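Local coordinates for putative hemin transport system, substrate-binding protein (Burkholderia cenocepacia J2315, PDB 5GIZ), which binds heme in the periplasm and probably delivers it to an inner-membrane transporter for bacterial heme uptake, at residues A[128-142]-A[252-264]. Residues are numbered along the deposited sequence; the frame is centred on the assembly and turned at random.
With SO4 (sulfate ion), chain C.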
loop_
_atom_site.group_PDB
_atom_site.type_symbol
_atom_site.label_atom_id
_atom_site.label_comp_id
_atom_site.label_asym_id
_atom_site.label_seq_id
_atom_site.Cartn_x
_atom_site.Cartn_y
_atom_site.Cartn_z
ATOM N N PHE A 128 8.839 1.392 -14.895
ATOM C CA PHE A 128 8.505 2.025 -13.655
ATOM C C PHE A 128 9.162 3.404 -13.549
ATOM O O PHE A 128 8.502 4.403 -13.222
ATOM C CB PHE A 128 8.910 1.124 -12.490
ATOM C CG PHE A 128 8.645 1.718 -11.174
ATOM C CD1 PHE A 128 9.580 2.534 -10.568
ATOM C CD2 PHE A 128 7.464 1.450 -10.485
ATOM C CE1 PHE A 128 9.389 3.064 -9.323
ATOM C CE2 PHE A 128 7.257 1.981 -9.243
ATOM C CZ PHE A 128 8.211 2.791 -8.637
ATOM N N ASP A 129 10.459 3.470 -13.843
ATOM C CA ASP A 129 11.197 4.730 -13.734
ATOM C C ASP A 129 10.717 5.800 -14.693
ATOM O O ASP A 129 10.605 6.951 -14.325
ATOM C CB ASP A 129 12.695 4.512 -13.952
ATOM C CG ASP A 129 13.388 3.844 -12.775
ATOM O OD1 ASP A 129 12.786 3.700 -11.681
ATOM O OD2 ASP A 129 14.599 3.456 -12.897
ATOM N N ARG A 130 10.321 5.387 -15.911
ATOM C CA ARG A 130 9.749 6.308 -16.884
ATOM C C ARG A 130 8.409 6.809 -16.364
ATOM O O ARG A 130 8.117 8.007 -16.401
ATOM C CB ARG A 130 9.623 5.585 -18.237
ATOM C CG ARG A 130 9.098 6.410 -19.377
ATOM C CD ARG A 130 9.302 5.638 -20.675
ATOM N NE ARG A 130 8.579 4.347 -20.748
ATOM C CZ ARG A 130 9.122 3.126 -20.880
ATOM N NH1 ARG A 130 10.447 2.933 -20.955
ATOM N NH2 ARG A 130 8.313 2.054 -20.955
ATOM N N ASP A 131 7.589 5.890 -15.898
ATOM C CA ASP A 131 6.305 6.303 -15.372
ATOM C C ASP A 131 6.438 7.200 -14.140
ATOM O O ASP A 131 5.651 8.153 -13.930
ATOM C CB ASP A 131 5.445 5.098 -15.037
ATOM C CG ASP A 131 5.006 4.322 -16.265
ATOM O OD1 ASP A 131 5.069 4.810 -17.393
ATOM O OD2 ASP A 131 4.561 3.203 -16.108
ATOM N N TRP A 132 7.409 6.880 -13.293
ATOM C CA TRP A 132 7.638 7.703 -12.118
ATOM C C TRP A 132 8.013 9.150 -12.485
ATOM O O TRP A 132 7.521 10.099 -11.895
ATOM C CB TRP A 132 8.678 7.076 -11.251
ATOM C CG TRP A 132 8.909 7.844 -9.976
ATOM C CD1 TRP A 132 10.067 8.382 -9.585
ATOM C CD2 TRP A 132 7.957 8.137 -8.940
ATOM N NE1 TRP A 132 9.914 9.013 -8.385
ATOM C CE2 TRP A 132 8.624 8.900 -7.972
ATOM C CE3 TRP A 132 6.609 7.862 -8.768
ATOM C CZ2 TRP A 132 8.025 9.332 -6.803
ATOM C CZ3 TRP A 132 5.984 8.341 -7.618
ATOM C CH2 TRP A 132 6.709 9.037 -6.633
ATOM N N GLN A 133 8.918 9.321 -13.433
ATOM C CA GLN A 133 9.257 10.655 -13.851
ATOM C C GLN A 133 8.039 11.429 -14.380
ATOM O O GLN A 133 7.850 12.597 -14.063
ATOM C CB GLN A 133 10.377 10.636 -14.907
ATOM C CG GLN A 133 10.787 12.037 -15.327
ATOM C CD GLN A 133 11.419 12.815 -14.189
ATOM O OE1 GLN A 133 12.450 12.398 -13.656
ATOM N NE2 GLN A 133 10.795 13.956 -13.802
ATOM N N ALA A 134 7.198 10.766 -15.144
ATOM C CA ALA A 134 5.948 11.363 -15.638
ATOM C C ALA A 134 5.045 11.755 -14.494
ATOM O O ALA A 134 4.435 12.794 -14.525
ATOM C CB ALA A 134 5.272 10.405 -16.612
ATOM N N ALA A 135 4.919 10.920 -13.478
ATOM C CA ALA A 135 4.090 11.229 -12.318
ATOM C C ALA A 135 4.665 12.449 -11.567
ATOM O O ALA A 135 3.941 13.376 -11.203
ATOM C CB ALA A 135 4.015 10.000 -11.425
ATOM N N ARG A 136 5.976 12.486 -11.377
ATOM C CA ARG A 136 6.634 13.640 -10.761
ATOM C C ARG A 136 6.289 14.911 -11.542
ATOM O O ARG A 136 5.949 15.915 -10.944
ATOM C CB ARG A 136 8.135 13.480 -10.782
ATOM C CG ARG A 136 8.676 12.500 -9.802
ATOM C CD ARG A 136 8.479 12.894 -8.372
ATOM N NE ARG A 136 9.541 12.335 -7.527
ATOM C CZ ARG A 136 9.636 12.535 -6.205
ATOM N NH1 ARG A 136 8.705 13.289 -5.585
ATOM N NH2 ARG A 136 10.659 11.995 -5.525
ATOM N N ASP A 137 6.390 14.832 -12.872
ATOM C CA ASP A 137 6.043 15.943 -13.765
ATOM C C ASP A 137 4.601 16.381 -13.633
ATOM O O ASP A 137 4.329 17.585 -13.589
ATOM C CB ASP A 137 6.307 15.596 -15.249
ATOM C CG ASP A 137 7.789 15.488 -15.582
ATOM O OD1 ASP A 137 8.647 15.859 -14.719
ATOM O OD2 ASP A 137 8.089 15.024 -16.726
ATOM N N ALA A 138 3.695 15.421 -13.555
ATOM C CA ALA A 138 2.261 15.728 -13.424
ATOM C C ALA A 138 1.981 16.481 -12.104
ATOM O O ALA A 138 1.248 17.474 -12.046
ATOM C CB ALA A 138 1.447 14.452 -13.500
ATOM N N VAL A 139 2.586 16.024 -11.023
ATOM C CA VAL A 139 2.405 16.641 -9.702
ATOM C C VAL A 139 3.002 18.045 -9.664
ATOM O O VAL A 139 2.353 19.005 -9.208
ATOM C CB VAL A 139 2.991 15.751 -8.597
ATOM C CG1 VAL A 139 2.988 16.448 -7.246
ATOM C CG2 VAL A 139 2.184 14.480 -8.513
ATOM N N ALA A 140 4.198 18.178 -10.230
ATOM C CA ALA A 140 4.919 19.440 -10.221
ATOM C C ALA A 140 4.200 20.528 -11.045
ATOM O O ALA A 140 4.389 21.692 -10.745
ATOM C CB ALA A 140 6.344 19.242 -10.707
ATOM N N ALA A 141 3.355 20.120 -11.995
ATOM C CA ALA A 141 2.719 21.051 -12.933
ATOM C C ALA A 141 1.794 21.992 -12.165
ATOM O O ALA A 141 1.705 23.192 -12.460
ATOM C CB ALA A 141 1.950 20.289 -13.988
ATOM N N ARG A 142 1.097 21.450 -11.176
ATOM C CA ARG A 142 0.171 22.247 -10.430
ATOM C C ARG A 142 -0.134 21.640 -9.057
ATOM O O ARG A 142 -0.505 20.468 -8.938
ATOM C CB ARG A 142 -1.098 22.397 -11.249
ATOM C CG ARG A 142 -1.945 23.565 -10.865
ATOM C CD ARG A 142 -3.154 23.666 -11.783
ATOM N NE ARG A 142 -2.803 23.895 -13.197
ATOM C CZ ARG A 142 -2.684 25.085 -13.783
ATOM N NH1 ARG A 142 -2.867 26.218 -13.104
ATOM N NH2 ARG A 142 -2.377 25.141 -15.072
ATOM N N GLY A 252 3.874 -0.429 -4.427
ATOM C CA GLY A 252 4.251 -1.389 -5.414
ATOM C C GLY A 252 4.427 -0.827 -6.821
ATOM O O GLY A 252 4.604 0.392 -7.003
ATOM N N PRO A 253 4.379 -1.691 -7.841
ATOM C CA PRO A 253 4.717 -1.235 -9.183
ATOM C C PRO A 253 3.753 -0.219 -9.759
ATOM O O PRO A 253 4.005 0.339 -10.808
ATOM C CB PRO A 253 4.801 -2.525 -10.009
ATOM C CG PRO A 253 4.017 -3.501 -9.222
ATOM C CD PRO A 253 4.145 -3.145 -7.791
ATOM N N ARG A 254 2.593 -0.037 -9.129
ATOM C CA ARG A 254 1.646 1.007 -9.569
ATOM C C ARG A 254 1.829 2.333 -8.893
ATOM O O ARG A 254 1.025 3.238 -9.047
ATOM C CB ARG A 254 0.182 0.544 -9.367
ATOM C CG ARG A 254 -0.239 -0.644 -10.216
ATOM C CD ARG A 254 -1.720 -1.015 -10.044
ATOM N NE ARG A 254 -2.000 -1.517 -8.716
ATOM C CZ ARG A 254 -3.229 -1.591 -8.152
ATOM N NH1 ARG A 254 -4.288 -1.074 -8.770
ATOM N NH2 ARG A 254 -3.382 -2.118 -6.950
ATOM N N LEU A 255 2.940 2.483 -8.166
ATOM C CA LEU A 255 3.160 3.724 -7.426
ATOM C C LEU A 255 2.967 4.985 -8.317
ATOM O O LEU A 255 2.338 5.926 -7.910
ATOM C CB LEU A 255 4.540 3.747 -6.750
ATOM C CG LEU A 255 4.793 4.987 -5.897
ATOM C CD1 LEU A 255 3.969 5.073 -4.641
ATOM C CD2 LEU A 255 6.261 5.054 -5.531
ATOM N N PRO A 256 3.547 5.022 -9.520
ATOM C CA PRO A 256 3.408 6.224 -10.352
ATOM C C PRO A 256 1.947 6.544 -10.667
ATOM O O PRO A 256 1.541 7.704 -10.534
ATOM C CB PRO A 256 4.205 5.886 -11.590
ATOM C CG PRO A 256 5.227 4.888 -11.097
ATOM C CD PRO A 256 4.423 4.018 -10.160
ATOM N N LEU A 257 1.161 5.527 -10.966
ATOM C CA LEU A 257 -0.273 5.732 -11.211
ATOM C C LEU A 257 -1.018 6.090 -9.976
ATOM O O LEU A 257 -1.903 6.937 -10.006
ATOM C CB LEU A 257 -0.874 4.477 -11.837
ATOM C CG LEU A 257 -2.350 4.557 -12.237
ATOM C CD1 LEU A 257 -2.597 5.599 -13.296
ATOM C CD2 LEU A 257 -2.779 3.158 -12.645
ATOM N N ALA A 258 -0.673 5.464 -8.854
ATOM C CA ALA A 258 -1.291 5.803 -7.592
ATOM C C ALA A 258 -1.062 7.267 -7.186
ATOM O O ALA A 258 -1.981 7.950 -6.743
ATOM C CB ALA A 258 -0.796 4.891 -6.497
ATOM N N VAL A 259 0.177 7.730 -7.310
ATOM C CA VAL A 259 0.488 9.126 -7.031
ATOM C C VAL A 259 -0.238 10.062 -8.046
ATOM O O VAL A 259 -0.834 11.034 -7.629
ATOM C CB VAL A 259 1.995 9.334 -7.037
ATOM C CG1 VAL A 259 2.353 10.822 -7.015
ATOM C CG2 VAL A 259 2.645 8.662 -5.842
ATOM N N THR A 260 -0.259 9.736 -9.334
ATOM C CA THR A 260 -0.969 10.549 -10.296
ATOM C C THR A 260 -2.453 10.605 -9.937
ATOM O O THR A 260 -3.094 11.659 -10.041
ATOM C CB THR A 260 -0.775 9.952 -11.696
ATOM O OG1 THR A 260 0.621 9.937 -11.978
ATOM C CG2 THR A 260 -1.460 10.779 -12.747
ATOM N N THR A 261 -3.021 9.486 -9.514
ATOM C CA THR A 261 -4.417 9.399 -9.210
ATOM C C THR A 261 -4.775 10.149 -7.967
ATOM O O THR A 261 -5.771 10.925 -7.948
ATOM C CB THR A 261 -4.850 7.930 -9.049
ATOM O OG1 THR A 261 -4.565 7.224 -10.285
ATOM C CG2 THR A 261 -6.347 7.773 -8.753
ATOM N N LEU A 262 -3.958 9.999 -6.922
ATOM C CA LEU A 262 -4.190 10.807 -5.731
ATOM C C LEU A 262 -4.115 12.331 -6.027
ATOM O O LEU A 262 -4.935 13.109 -5.589
ATOM C CB LEU A 262 -3.170 10.444 -4.671
ATOM C CG LEU A 262 -3.349 11.219 -3.353
ATOM C CD1 LEU A 262 -4.750 11.051 -2.804
ATOM C CD2 LEU A 262 -2.304 10.764 -2.351
ATOM N N HIS A 263 -3.113 12.730 -6.794
ATOM C CA HIS A 263 -2.953 14.139 -7.149
ATOM C C HIS A 263 -4.182 14.630 -7.977
ATOM O O HIS A 263 -4.704 15.702 -7.719
ATOM C CB HIS A 263 -1.670 14.331 -7.973
ATOM C CG HIS A 263 -1.483 15.701 -8.509
ATOM N ND1 HIS A 263 -1.816 16.007 -9.806
ATOM C CD2 HIS A 263 -0.968 16.828 -7.964
ATOM C CE1 HIS A 263 -1.546 17.284 -10.030
ATOM N NE2 HIS A 263 -0.972 17.786 -8.954
ATOM N N ARG A 264 -4.684 13.807 -8.895
ATOM C CA ARG A 264 -5.861 14.190 -9.673
ATOM C C ARG A 264 -7.035 14.371 -8.734
ATOM O O ARG A 264 -7.767 15.350 -8.827
ATOM C CB ARG A 264 -6.264 13.108 -10.707
ATOM C CG ARG A 264 -7.514 13.380 -11.508
ATOM C CD ARG A 264 -8.099 12.181 -12.277
ATOM N NE ARG A 264 -7.210 11.805 -13.354
ATOM C CZ ARG A 264 -6.497 10.702 -13.395
ATOM N NH1 ARG A 264 -6.601 9.789 -12.467
ATOM N NH2 ARG A 264 -5.691 10.474 -14.437
HETATM S S SO4 C . 11.628 10.677 -1.788
HETATM O O1 SO4 C . 11.407 9.517 -2.578
HETATM O O2 SO4 C . 13.067 10.858 -1.416
HETATM O O3 SO4 C . 11.117 11.888 -2.443
HETATM O O4 SO4 C . 10.980 10.660 -0.516
HETATM O O HOH W 1 4.500 2.325 -13.453
#
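Where Phe128, Trp132, Ala135 and Val139 meet Pro256, Val259 and His263, two helical segments run nearly parallel, their axes 8.5 Å apart at closest approach and 14° from alignment. Pro256 is the knob of a knobs-into-holes contact, its ring set among Phe128, Asp131, Trp132 and Ala135. Its CG lies over one face of the Phe128 ring, toward the rim, and its CD comes 3.6 Å from Phe128 CE2. One turn on, Trp132 has its CG anti to the backbone N (chi1 -177°), which carries the indole alongside the partner helix; CE3 lies beside Pro256, and the ring edge meets Val259, CZ3 to CG2 being 3.8 Å. Ala135 is small enough for its CB to approach Thr260 OG1 to 3.4 Å, a hydroxyl already bonded to Pro256 O within its own helix. At the far end, Val139 CA sits over one face of the His263 ring in a CH-pi contact, 3.8 Å from the ring centroid. His263 NE2 donates to Arg142 O (2.7 Å, 160°), nearly in line with the carbonyl, and this bond and the CH-pi contact together probably hold the ring's rotation. The pairing lays the C-terminal helix 255-269 along helix 118-141, the long helix that joins the two lobes in periplasmic binding proteins of this class and probably limits their relative movement.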